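Long-range contacts in secondary thiamine-phosphate synthase enzyme (Thermus thermophilus, PDB 2CU5), which probably acts as a secondary thiamine-phosphate synthase, although its function has not been firmly established: residues M1-T11 and V121-L129; L27-V38 and V92-L103. All coordinates share one frame; numbering follows the deposited sequence.

Interaction 1. Residues M1-T11 and V121-L129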
loop_
_atom_site.group_PDB
_atom_site.type_symbol
_atom_site.label_atom_id
_atom_site.label_comp_id
_atom_site.label_asym_id
_atom_site.label_seq_id
_atom_site.Cartn_x
_atom_site.Cartn_y
_atom_site.Cartn_z
ATOM N N MET A 1 -21.302 -14.241 -1.829
ATOM C CA MET A 1 -21.575 -12.882 -1.280
ATOM C C MET A 1 -22.374 -12.066 -2.289
ATOM O O MET A 1 -22.221 -12.239 -3.501
ATOM C CB MET A 1 -20.261 -12.151 -0.988
ATOM C CG MET A 1 -19.268 -12.937 -0.153
ATOM S SD MET A 1 -17.719 -12.032 0.071
ATOM C CE MET A 1 -16.892 -12.406 -1.490
ATOM N N GLU A 2 -23.222 -11.176 -1.783
ATOM C CA GLU A 2 -24.030 -10.321 -2.644
ATOM C C GLU A 2 -23.239 -9.084 -3.052
ATOM O O GLU A 2 -22.676 -8.395 -2.205
ATOM C CB GLU A 2 -25.319 -9.892 -1.926
ATOM C CG GLU A 2 -25.972 -8.649 -2.534
ATOM C CD GLU A 2 -27.326 -8.312 -1.928
ATOM O OE1 GLU A 2 -27.453 -8.306 -0.682
ATOM O OE2 GLU A 2 -28.266 -8.037 -2.705
ATOM N N GLY A 3 -23.200 -8.813 -4.354
ATOM C CA GLY A 3 -22.490 -7.647 -4.850
ATOM C C GLY A 3 -20.978 -7.771 -4.861
ATOM O O GLY A 3 -20.276 -6.831 -5.229
ATOM N N VAL A 4 -20.469 -8.928 -4.455
ATOM C CA VAL A 4 -19.028 -9.147 -4.439
ATOM C C VAL A 4 -18.704 -10.493 -5.062
ATOM O O VAL A 4 -19.230 -11.525 -4.639
ATOM C CB VAL A 4 -18.468 -9.127 -3.006
ATOM C CG1 VAL A 4 -16.961 -9.299 -3.040
ATOM C CG2 VAL A 4 -18.839 -7.825 -2.321
ATOM N N VAL A 5 -17.842 -10.474 -6.073
ATOM C CA VAL A 5 -17.451 -11.698 -6.757
ATOM C C VAL A 5 -16.253 -12.328 -6.070
ATOM O O VAL A 5 -15.305 -11.632 -5.704
ATOM C CB VAL A 5 -17.084 -11.432 -8.229
ATOM C CG1 VAL A 5 -16.660 -12.731 -8.903
ATOM C CG2 VAL A 5 -18.267 -10.815 -8.951
ATOM N N ARG A 6 -16.305 -13.644 -5.892
ATOM C CA ARG A 6 -15.216 -14.367 -5.254
ATOM C C ARG A 6 -14.436 -15.208 -6.255
ATOM O O ARG A 6 -14.932 -16.216 -6.764
ATOM C CB ARG A 6 -15.762 -15.258 -4.133
ATOM C CG ARG A 6 -14.744 -16.220 -3.539
ATOM C CD ARG A 6 -14.943 -16.348 -2.043
ATOM N NE ARG A 6 -16.334 -16.606 -1.695
ATOM C CZ ARG A 6 -16.862 -16.380 -0.496
ATOM N NH1 ARG A 6 -16.119 -15.889 0.488
ATOM N NH2 ARG A 6 -18.140 -16.642 -0.281
ATOM N N LEU A 7 -13.217 -14.774 -6.552
ATOM C CA LEU A 7 -12.357 -15.500 -7.467
ATOM C C LEU A 7 -11.503 -16.412 -6.594
ATOM O O LEU A 7 -11.190 -16.067 -5.457
ATOM C CB LEU A 7 -11.450 -14.533 -8.241
ATOM C CG LEU A 7 -12.133 -13.433 -9.061
ATOM C CD1 LEU A 7 -11.081 -12.527 -9.684
ATOM C CD2 LEU A 7 -13.000 -14.056 -10.135
ATOM N N GLU A 8 -11.153 -17.579 -7.115
ATOM C CA GLU A 8 -10.318 -18.521 -6.377
ATOM C C GLU A 8 -9.121 -18.760 -7.288
ATOM O O GLU A 8 -9.263 -19.241 -8.408
ATOM C CB GLU A 8 -11.114 -19.797 -6.081
ATOM C CG GLU A 8 -12.531 -19.469 -5.600
ATOM C CD GLU A 8 -13.201 -20.582 -4.818
ATOM O OE1 GLU A 8 -13.153 -21.748 -5.263
ATOM O OE2 GLU A 8 -13.792 -20.280 -3.756
ATOM N N VAL A 9 -7.940 -18.401 -6.796
ATOM C CA VAL A 9 -6.718 -18.481 -7.583
ATOM C C VAL A 9 -5.656 -19.461 -7.099
ATOM O O VAL A 9 -5.154 -19.334 -5.987
ATOM C CB VAL A 9 -6.063 -17.075 -7.657
ATOM C CG1 VAL A 9 -4.926 -17.072 -8.652
ATOM C CG2 VAL A 9 -7.112 -16.035 -8.035
ATOM N N PRO A 10 -5.306 -20.458 -7.928
ATOM C CA PRO A 10 -4.277 -21.413 -7.501
ATOM C C PRO A 10 -2.928 -20.687 -7.490
ATOM O O PRO A 10 -2.635 -19.900 -8.394
ATOM C CB PRO A 10 -4.336 -22.493 -8.579
ATOM C CG PRO A 10 -5.768 -22.433 -9.045
ATOM C CD PRO A 10 -6.006 -20.948 -9.130
ATOM N N THR A 11 -2.112 -20.948 -6.475
ATOM C CA THR A 11 -0.806 -20.303 -6.372
ATOM C C THR A 11 0.310 -21.306 -6.107
ATOM O O THR A 11 0.075 -22.373 -5.542
ATOM C CB THR A 11 -0.789 -19.274 -5.228
ATOM O OG1 THR A 11 -1.064 -19.940 -3.990
ATOM C CG2 THR A 11 -1.844 -18.198 -5.462
ATOM N N VAL A 121 -4.876 -22.162 -2.749
ATOM C CA VAL A 121 -5.930 -21.710 -3.640
ATOM C C VAL A 121 -6.454 -20.527 -2.845
ATOM O O VAL A 121 -7.193 -20.687 -1.872
ATOM C CB VAL A 121 -7.051 -22.742 -3.848
ATOM C CG1 VAL A 121 -8.153 -22.122 -4.691
ATOM C CG2 VAL A 121 -6.507 -23.962 -4.570
ATOM N N ARG A 122 -6.011 -19.343 -3.239
ATOM C CA ARG A 122 -6.374 -18.106 -2.566
ATOM C C ARG A 122 -7.679 -17.535 -3.080
ATOM O O ARG A 122 -8.135 -17.885 -4.160
ATOM C CB ARG A 122 -5.282 -17.063 -2.784
ATOM C CG ARG A 122 -3.919 -17.472 -2.276
ATOM C CD ARG A 122 -3.924 -17.539 -0.762
ATOM N NE ARG A 122 -2.570 -17.454 -0.232
ATOM C CZ ARG A 122 -2.274 -17.352 1.059
ATOM N NH1 ARG A 122 -1.005 -17.276 1.438
ATOM N NH2 ARG A 122 -3.240 -17.327 1.967
ATOM N N GLU A 123 -8.260 -16.645 -2.286
ATOM C CA GLU A 123 -9.491 -15.963 -2.656
ATOM C C GLU A 123 -9.135 -14.518 -2.979
ATOM O O GLU A 123 -8.256 -13.929 -2.353
ATOM C CB GLU A 123 -10.490 -15.958 -1.497
ATOM C CG GLU A 123 -11.307 -17.226 -1.337
ATOM C CD GLU A 123 -12.366 -17.086 -0.256
ATOM O OE1 GLU A 123 -12.995 -16.008 -0.174
ATOM O OE2 GLU A 123 -12.579 -18.054 0.509
ATOM N N VAL A 124 -9.812 -13.963 -3.974
ATOM C CA VAL A 124 -9.632 -12.576 -4.350
ATOM C C VAL A 124 -11.048 -12.052 -4.545
ATOM O O VAL A 124 -11.797 -12.572 -5.372
ATOM C CB VAL A 124 -8.846 -12.422 -5.665
ATOM C CG1 VAL A 124 -8.812 -10.956 -6.068
ATOM C CG2 VAL A 124 -7.421 -12.953 -5.494
ATOM N N TRP A 125 -11.424 -11.050 -3.762
ATOM C CA TRP A 125 -12.760 -10.476 -3.868
ATOM C C TRP A 125 -12.761 -9.306 -4.837
ATOM O O TRP A 125 -11.832 -8.499 -4.853
ATOM C CB TRP A 125 -13.254 -10.020 -2.499
ATOM C CG TRP A 125 -13.320 -11.126 -1.489
ATOM C CD1 TRP A 125 -13.310 -12.471 -1.737
ATOM C CD2 TRP A 125 -13.442 -10.980 -0.069
ATOM N NE1 TRP A 125 -13.420 -13.171 -0.558
ATOM C CE2 TRP A 125 -13.505 -12.281 0.481
ATOM C CE3 TRP A 125 -13.507 -9.876 0.794
ATOM C CZ2 TRP A 125 -13.628 -12.510 1.857
ATOM C CZ3 TRP A 125 -13.629 -10.102 2.162
ATOM C CH2 TRP A 125 -13.689 -11.412 2.678
ATOM N N VAL A 126 -13.811 -9.217 -5.648
ATOM C CA VAL A 126 -13.921 -8.157 -6.634
ATOM C C VAL A 126 -15.224 -7.398 -6.424
ATOM O O VAL A 126 -16.300 -7.990 -6.404
ATOM C CB VAL A 126 -13.904 -8.728 -8.065
ATOM C CG1 VAL A 126 -13.880 -7.594 -9.076
ATOM C CG2 VAL A 126 -12.703 -9.650 -8.250
ATOM N N ARG A 127 -15.108 -6.087 -6.263
ATOM C CA ARG A 127 -16.257 -5.223 -6.055
ATOM C C ARG A 127 -16.238 -4.076 -7.051
ATOM O O ARG A 127 -15.236 -3.374 -7.182
ATOM C CB ARG A 127 -16.233 -4.662 -4.635
ATOM C CG ARG A 127 -17.193 -3.511 -4.392
ATOM C CD ARG A 127 -18.641 -3.953 -4.438
ATOM N NE ARG A 127 -19.412 -3.236 -3.429
ATOM C CZ ARG A 127 -19.686 -1.937 -3.472
ATOM N NH1 ARG A 127 -19.265 -1.196 -4.487
ATOM N NH2 ARG A 127 -20.361 -1.376 -2.482
ATOM N N LEU A 128 -17.348 -3.892 -7.758
ATOM C CA LEU A 128 -17.452 -2.811 -8.730
ATOM C C LEU A 128 -18.055 -1.596 -8.034
ATOM O O LEU A 128 -19.048 -1.717 -7.319
ATOM C CB LEU A 128 -18.360 -3.227 -9.894
ATOM C CG LEU A 128 -18.147 -4.627 -10.484
ATOM C CD1 LEU A 128 -19.189 -4.903 -11.560
ATOM C CD2 LEU A 128 -16.748 -4.738 -11.058
ATOM N N LEU A 129 -17.443 -0.433 -8.227
ATOM C CA LEU A 129 -17.954 0.800 -7.640
ATOM C C LEU A 129 -18.775 1.521 -8.704
ATOM O O LEU A 129 -18.496 1.308 -9.905
ATOM C CB LEU A 129 -16.814 1.722 -7.193
ATOM C CG LEU A 129 -15.995 1.358 -5.952
ATOM C CD1 LEU A 129 -15.176 0.101 -6.211
ATOM C CD2 LEU A 129 -15.091 2.527 -5.600
ATOM O OXT LEU A 129 -19.662 2.308 -8.325
HETATM O O HOH W 1 -19.748 -5.713 -7.387
#
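M1 lies across W125: its CE sits over one face of the indole, 3.6 Å from the centroid of the W125 five-membered ring, while M1 SD stands over the same ring at 4.4 Å, making a CH-pi and Met-aromatic contact. The thioether bends at its last torsion (chi3 -81°), which carries the methyl group back over the ring. That methyl also lies above a face of the R6 guanidinium, displaced toward its rim. The edges of both flat groups meet the E123 carboxylate: R6 NH1 forms a salt bridge with E123 OE1, and W125 NE1 donates to the same oxygen, although this oxygen is modelled too close to R6 and its exact place is doubtful.

Beneath these groups runs a regular antiparallel pairing, a good example of chain ends closed together by a sheet. V5, L7 and V9 form hydrogen-bonded pairs with V126, V124 and R122, the V9 N to R122 O bond measuring 2.7 Å. Their side chains share the face away from W125, where L7 CD1 meets V126 CG2 at 3.6 Å and V9 CG2 meets V124 CG2 at 4.0 Å. Beyond V5 a water takes over, accepting from L128 N (3.0 Å) and donating to G3 O.

R104 of the second subunit packs on both M1 and W125. On the face of V9 and V124, L113 of strand 110-115 packs against both, while R122 extends to E115 in a salt bridge. Strand 5-11 is the outermost of its sheet within the chain, and strand 120-128 separates it from strand 32-37, with F37 inclined against the W125 ring.

Interaction 2. Residues L27-V38 and V92-L103; sequences LSGHTGLVYLFV and VHLLLLAEKGRL
L27-V38 and V92-L103 make a buried antiparallel strand pairing within the larger sheet, strand 32-37 lying beside strand 93-99. G32, V34 and L36 form hydrogen-bonded pairs with A98, L96 and L94; the V34 N to L96 O bond is short, at 2.6 Å. On the face of V34, V34 CG2 meets A98 CB at 3.6 Å, and the leucines L36, L94 and L96 pack against strands 43-48 and 110-115 of the second sheet. On the other face, L33 CD2 and L97 CD2 press together at 3.3 Å, tighter than usual.

Two type I' turns meet at one end. The turn E99-R102 closes a tight beta hairpin, with a two-residue loop, between strands 93-99 and 102-103, and G101 lies so near G29 that a CB would collide with it. G101 N donates to H30 O (2.8 Å). K100 N donates to T31 OG1 (2.8 Å), the T31 hydroxyl being placed for this by its chi1 of -71°, which sets it beside the backbone N.

At the other end, F37 turns its ring edge to H93 CB, and its CE1 touches V92 CG2 at 3.8 Å. With an alanine here, V92 and H93 would probably lose this apolar cover. Y35 CE1 approaches H93 CD2 at 3.9 Å, the two side chains crossing at about a right angle, while Y35 OH hydrogen-bonds L95 O of the second subunit.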
loop_
_atom_site.group_PDB
_atom_site.type_symbol
_atom_site.label_atom_id
_atom_site.label_comp_id
_atom_site.label_asym_id
_atom_site.label_seq_id
_atom_site.Cartn_x
_atom_site.Cartn_y
_atom_site.Cartn_z
ATOM N N LEU A 27 -15.787 -8.662 -14.330
ATOM C CA LEU A 27 -16.338 -7.317 -14.464
ATOM C C LEU A 27 -17.637 -7.180 -15.252
ATOM O O LEU A 27 -18.326 -6.165 -15.129
ATOM C CB LEU A 27 -15.292 -6.392 -15.082
ATOM C CG LEU A 27 -13.973 -6.321 -14.311
ATOM C CD1 LEU A 27 -13.030 -5.345 -14.999
ATOM C CD2 LEU A 27 -14.245 -5.889 -12.878
ATOM N N SER A 28 -17.966 -8.179 -16.063
ATOM C CA SER A 28 -19.187 -8.129 -16.872
ATOM C C SER A 28 -19.317 -6.804 -17.630
ATOM O O SER A 28 -20.366 -6.164 -17.601
ATOM C CB SER A 28 -20.420 -8.333 -15.984
ATOM O OG SER A 28 -20.422 -9.624 -15.396
ATOM N N GLY A 29 -18.244 -6.395 -18.300
ATOM C CA GLY A 29 -18.269 -5.159 -19.067
ATOM C C GLY A 29 -18.420 -3.868 -18.278
ATOM O O GLY A 29 -18.742 -2.826 -18.844
ATOM N N HIS A 30 -18.183 -3.925 -16.973
ATOM C CA HIS A 30 -18.299 -2.743 -16.121
ATOM C C HIS A 30 -17.362 -1.601 -16.518
ATOM O O HIS A 30 -16.263 -1.826 -17.025
ATOM C CB HIS A 30 -18.007 -3.127 -14.664
ATOM C CG HIS A 30 -17.944 -1.958 -13.723
ATOM N ND1 HIS A 30 -19.059 -1.237 -13.353
ATOM C CD2 HIS A 30 -16.898 -1.389 -13.075
ATOM C CE1 HIS A 30 -18.703 -0.276 -12.518
ATOM N NE2 HIS A 30 -17.397 -0.346 -12.333
ATOM N N THR A 31 -17.825 -0.374 -16.295
ATOM C CA THR A 31 -17.028 0.821 -16.549
ATOM C C THR A 31 -17.023 1.603 -15.241
ATOM O O THR A 31 -18.073 2.010 -14.748
ATOM C CB THR A 31 -17.621 1.712 -17.657
ATOM O OG1 THR A 31 -17.463 1.070 -18.925
ATOM C CG2 THR A 31 -16.909 3.063 -17.690
ATOM N N GLY A 32 -15.838 1.797 -14.674
ATOM C CA GLY A 32 -15.724 2.516 -13.417
ATOM C C GLY A 32 -14.636 1.887 -12.567
ATOM O O GLY A 32 -13.916 1.007 -13.037
ATOM N N LEU A 33 -14.515 2.321 -11.320
ATOM C CA LEU A 33 -13.494 1.772 -10.439
ATOM C C LEU A 33 -13.822 0.341 -10.027
ATOM O O LEU A 33 -14.988 -0.053 -9.966
ATOM C CB LEU A 33 -13.332 2.662 -9.201
ATOM C CG LEU A 33 -12.645 3.998 -9.501
ATOM C CD1 LEU A 33 -12.776 4.954 -8.328
ATOM C CD2 LEU A 33 -11.184 3.732 -9.825
ATOM N N VAL A 34 -12.773 -0.430 -9.763
ATOM C CA VAL A 34 -12.892 -1.823 -9.357
ATOM C C VAL A 34 -12.062 -2.031 -8.093
ATOM O O VAL A 34 -10.890 -1.656 -8.046
ATOM C CB VAL A 34 -12.356 -2.774 -10.454
ATOM C CG1 VAL A 34 -12.404 -4.212 -9.968
ATOM C CG2 VAL A 34 -13.175 -2.613 -11.737
ATOM N N TYR A 35 -12.676 -2.621 -7.075
ATOM C CA TYR A 35 -11.993 -2.887 -5.812
ATOM C C TYR A 35 -11.577 -4.357 -5.751
ATOM O O TYR A 35 -12.361 -5.243 -6.101
ATOM C CB TYR A 35 -12.926 -2.557 -4.640
ATOM C CG TYR A 35 -12.413 -2.972 -3.280
ATOM C CD1 TYR A 35 -11.359 -2.294 -2.668
ATOM C CD2 TYR A 35 -12.980 -4.052 -2.605
ATOM C CE1 TYR A 35 -10.881 -2.687 -1.408
ATOM C CE2 TYR A 35 -12.513 -4.450 -1.349
ATOM C CZ TYR A 35 -11.465 -3.763 -0.758
ATOM O OH TYR A 35 -11.017 -4.158 0.484
ATOM N N LEU A 36 -10.337 -4.606 -5.323
ATOM C CA LEU A 36 -9.806 -5.961 -5.194
ATOM C C LEU A 36 -9.261 -6.145 -3.784
ATOM O O LEU A 36 -8.622 -5.242 -3.236
ATOM C CB LEU A 36 -8.679 -6.207 -6.196
ATOM C CG LEU A 36 -8.985 -6.085 -7.689
ATOM C CD1 LEU A 36 -7.721 -6.399 -8.460
ATOM C CD2 LEU A 36 -10.109 -7.047 -8.087
ATOM N N PHE A 37 -9.492 -7.321 -3.209
ATOM C CA PHE A 37 -9.040 -7.603 -1.849
ATOM C C PHE A 37 -8.717 -9.082 -1.639
ATOM O O PHE A 37 -9.415 -9.955 -2.154
ATOM C CB PHE A 37 -10.148 -7.174 -0.870
ATOM C CG PHE A 37 -9.818 -7.383 0.591
ATOM C CD1 PHE A 37 -8.907 -6.553 1.245
ATOM C CD2 PHE A 37 -10.452 -8.385 1.322
ATOM C CE1 PHE A 37 -8.638 -6.716 2.604
ATOM C CE2 PHE A 37 -10.192 -8.559 2.682
ATOM C CZ PHE A 37 -9.283 -7.721 3.329
ATOM N N VAL A 38 -7.642 -9.368 -0.910
ATOM C CA VAL A 38 -7.328 -10.754 -0.581
ATOM C C VAL A 38 -7.563 -10.865 0.925
ATOM O O VAL A 38 -6.963 -10.137 1.717
ATOM C CB VAL A 38 -5.855 -11.171 -0.914
ATOM C CG1 VAL A 38 -5.711 -11.426 -2.401
ATOM C CG2 VAL A 38 -4.876 -10.103 -0.451
ATOM N N VAL A 92 -2.761 -5.611 0.688
ATOM C CA VAL A 92 -3.766 -6.626 0.387
ATOM C C VAL A 92 -4.996 -6.129 -0.374
ATOM O O VAL A 92 -6.009 -6.827 -0.440
ATOM C CB VAL A 92 -4.245 -7.329 1.677
ATOM C CG1 VAL A 92 -3.073 -8.041 2.335
ATOM C CG2 VAL A 92 -4.868 -6.320 2.631
ATOM N N HIS A 93 -4.923 -4.928 -0.934
ATOM C CA HIS A 93 -6.047 -4.420 -1.706
ATOM C C HIS A 93 -5.577 -3.502 -2.821
ATOM O O HIS A 93 -4.475 -2.946 -2.770
ATOM C CB HIS A 93 -7.061 -3.691 -0.809
ATOM C CG HIS A 93 -6.780 -2.232 -0.618
ATOM N ND1 HIS A 93 -5.858 -1.760 0.292
ATOM C CD2 HIS A 93 -7.308 -1.139 -1.220
ATOM C CE1 HIS A 93 -5.832 -0.440 0.244
ATOM N NE2 HIS A 93 -6.702 -0.037 -0.665
ATOM N N LEU A 94 -6.419 -3.367 -3.839
ATOM C CA LEU A 94 -6.122 -2.522 -4.982
ATOM C C LEU A 94 -7.410 -1.844 -5.396
ATOM O O LEU A 94 -8.493 -2.327 -5.091
ATOM C CB LEU A 94 -5.609 -3.354 -6.158
ATOM C CG LEU A 94 -4.222 -3.990 -6.048
ATOM C CD1 LEU A 94 -3.959 -4.858 -7.262
ATOM C CD2 LEU A 94 -3.181 -2.881 -5.923
ATOM N N LEU A 95 -7.278 -0.719 -6.086
ATOM C CA LEU A 95 -8.425 0.023 -6.588
ATOM C C LEU A 95 -7.973 0.412 -7.984
ATOM O O LEU A 95 -6.991 1.139 -8.143
ATOM C CB LEU A 95 -8.687 1.255 -5.730
ATOM C CG LEU A 95 -9.944 2.048 -6.100
ATOM C CD1 LEU A 95 -11.167 1.146 -5.997
ATOM C CD2 LEU A 95 -10.075 3.257 -5.181
ATOM N N LEU A 96 -8.675 -0.091 -8.995
ATOM C CA LEU A 96 -8.295 0.160 -10.378
ATOM C C LEU A 96 -9.451 0.617 -11.260
ATOM O O LEU A 96 -10.615 0.352 -10.966
ATOM C CB LEU A 96 -7.694 -1.117 -10.969
ATOM C CG LEU A 96 -6.511 -1.723 -10.202
ATOM C CD1 LEU A 96 -6.367 -3.200 -10.532
ATOM C CD2 LEU A 96 -5.240 -0.954 -10.548
ATOM N N LEU A 97 -9.101 1.295 -12.348
ATOM C CA LEU A 97 -10.072 1.795 -13.319
ATOM C C LEU A 97 -10.363 0.722 -14.359
ATOM O O LEU A 97 -9.461 -0.000 -14.787
ATOM C CB LEU A 97 -9.511 3.015 -14.047
ATOM C CG LEU A 97 -9.212 4.270 -13.235
ATOM C CD1 LEU A 97 -8.344 5.222 -14.056
ATOM C CD2 LEU A 97 -10.513 4.924 -12.838
ATOM N N ALA A 98 -11.623 0.628 -14.767
ATOM C CA ALA A 98 -12.026 -0.334 -15.777
ATOM C C ALA A 98 -12.900 0.376 -16.801
ATOM O O ALA A 98 -13.635 1.303 -16.469
ATOM C CB ALA A 98 -12.800 -1.487 -15.140
ATOM N N GLU A 99 -12.801 -0.050 -18.052
ATOM C CA GLU A 99 -13.607 0.529 -19.113
ATOM C C GLU A 99 -14.186 -0.607 -19.933
ATOM O O GLU A 99 -13.455 -1.356 -20.580
ATOM C CB GLU A 99 -12.759 1.437 -20.000
ATOM C CG GLU A 99 -13.530 2.052 -21.159
ATOM C CD GLU A 99 -12.688 3.018 -21.967
ATOM O OE1 GLU A 99 -12.307 4.076 -21.422
ATOM O OE2 GLU A 99 -12.399 2.718 -23.146
ATOM N N LYS A 100 -15.507 -0.741 -19.879
ATOM C CA LYS A 100 -16.207 -1.782 -20.614
ATOM C C LYS A 100 -15.627 -3.176 -20.381
ATOM O O LYS A 100 -15.381 -3.932 -21.321
ATOM C CB LYS A 100 -16.213 -1.430 -22.104
ATOM C CG LYS A 100 -16.911 -0.100 -22.373
ATOM C CD LYS A 100 -16.795 0.362 -23.818
ATOM C CE LYS A 100 -17.472 1.719 -23.997
ATOM N NZ LYS A 100 -17.330 2.259 -25.379
ATOM N N GLY A 101 -15.411 -3.508 -19.111
ATOM C CA GLY A 101 -14.896 -4.818 -18.760
ATOM C C GLY A 101 -13.397 -5.007 -18.831
ATOM O O GLY A 101 -12.906 -6.099 -18.553
ATOM N N ARG A 102 -12.664 -3.965 -19.204
ATOM C CA ARG A 102 -11.215 -4.072 -19.288
ATOM C C ARG A 102 -10.514 -3.080 -18.373
ATOM O O ARG A 102 -10.849 -1.898 -18.340
ATOM C CB ARG A 102 -10.755 -3.879 -20.735
ATOM C CG ARG A 102 -11.197 -5.017 -21.652
ATOM C CD ARG A 102 -10.669 -4.853 -23.065
ATOM N NE ARG A 102 -11.075 -5.959 -23.932
ATOM C CZ ARG A 102 -12.336 -6.239 -24.256
ATOM N NH1 ARG A 102 -13.332 -5.498 -23.787
ATOM N NH2 ARG A 102 -12.602 -7.264 -25.055
ATOM N N LEU A 103 -9.536 -3.576 -17.625
ATOM C CA LEU A 103 -8.782 -2.739 -16.706
ATOM C C LEU A 103 -7.918 -1.743 -17.469
ATOM O O LEU A 103 -7.269 -2.104 -18.448
ATOM C CB LEU A 103 -7.907 -3.618 -15.811
ATOM C CG LEU A 103 -8.679 -4.524 -14.846
ATOM C CD1 LEU A 103 -7.739 -5.566 -14.234
ATOM C CD2 LEU A 103 -9.326 -3.671 -13.774
HETATM O O HOH W 2 -15.774 -7.975 -18.488
#

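The two contacts show how one sheet can join distant parts of a chain. Their centres lie about 12 Å apart, within one five-stranded antiparallel sheet ordered 5-11, 120-128, 32-37, 93-99, 102-103, where 120-128 and 32-37 are neighbours. The backbone atoms R127 O and Y35 N, 2.7 Å apart in a probable hydrogen bond, join interaction 1 to interaction 2, and L128 packs on L27. Along the sequence both segments of interaction 2 fall between those of interaction 1, and the chain's two ends pair with each other alongside strand 32-37, at one edge of the sheet. Both contacts touch the second subunit, so this sheet contributes to the three-chain assembly as well as to the fold.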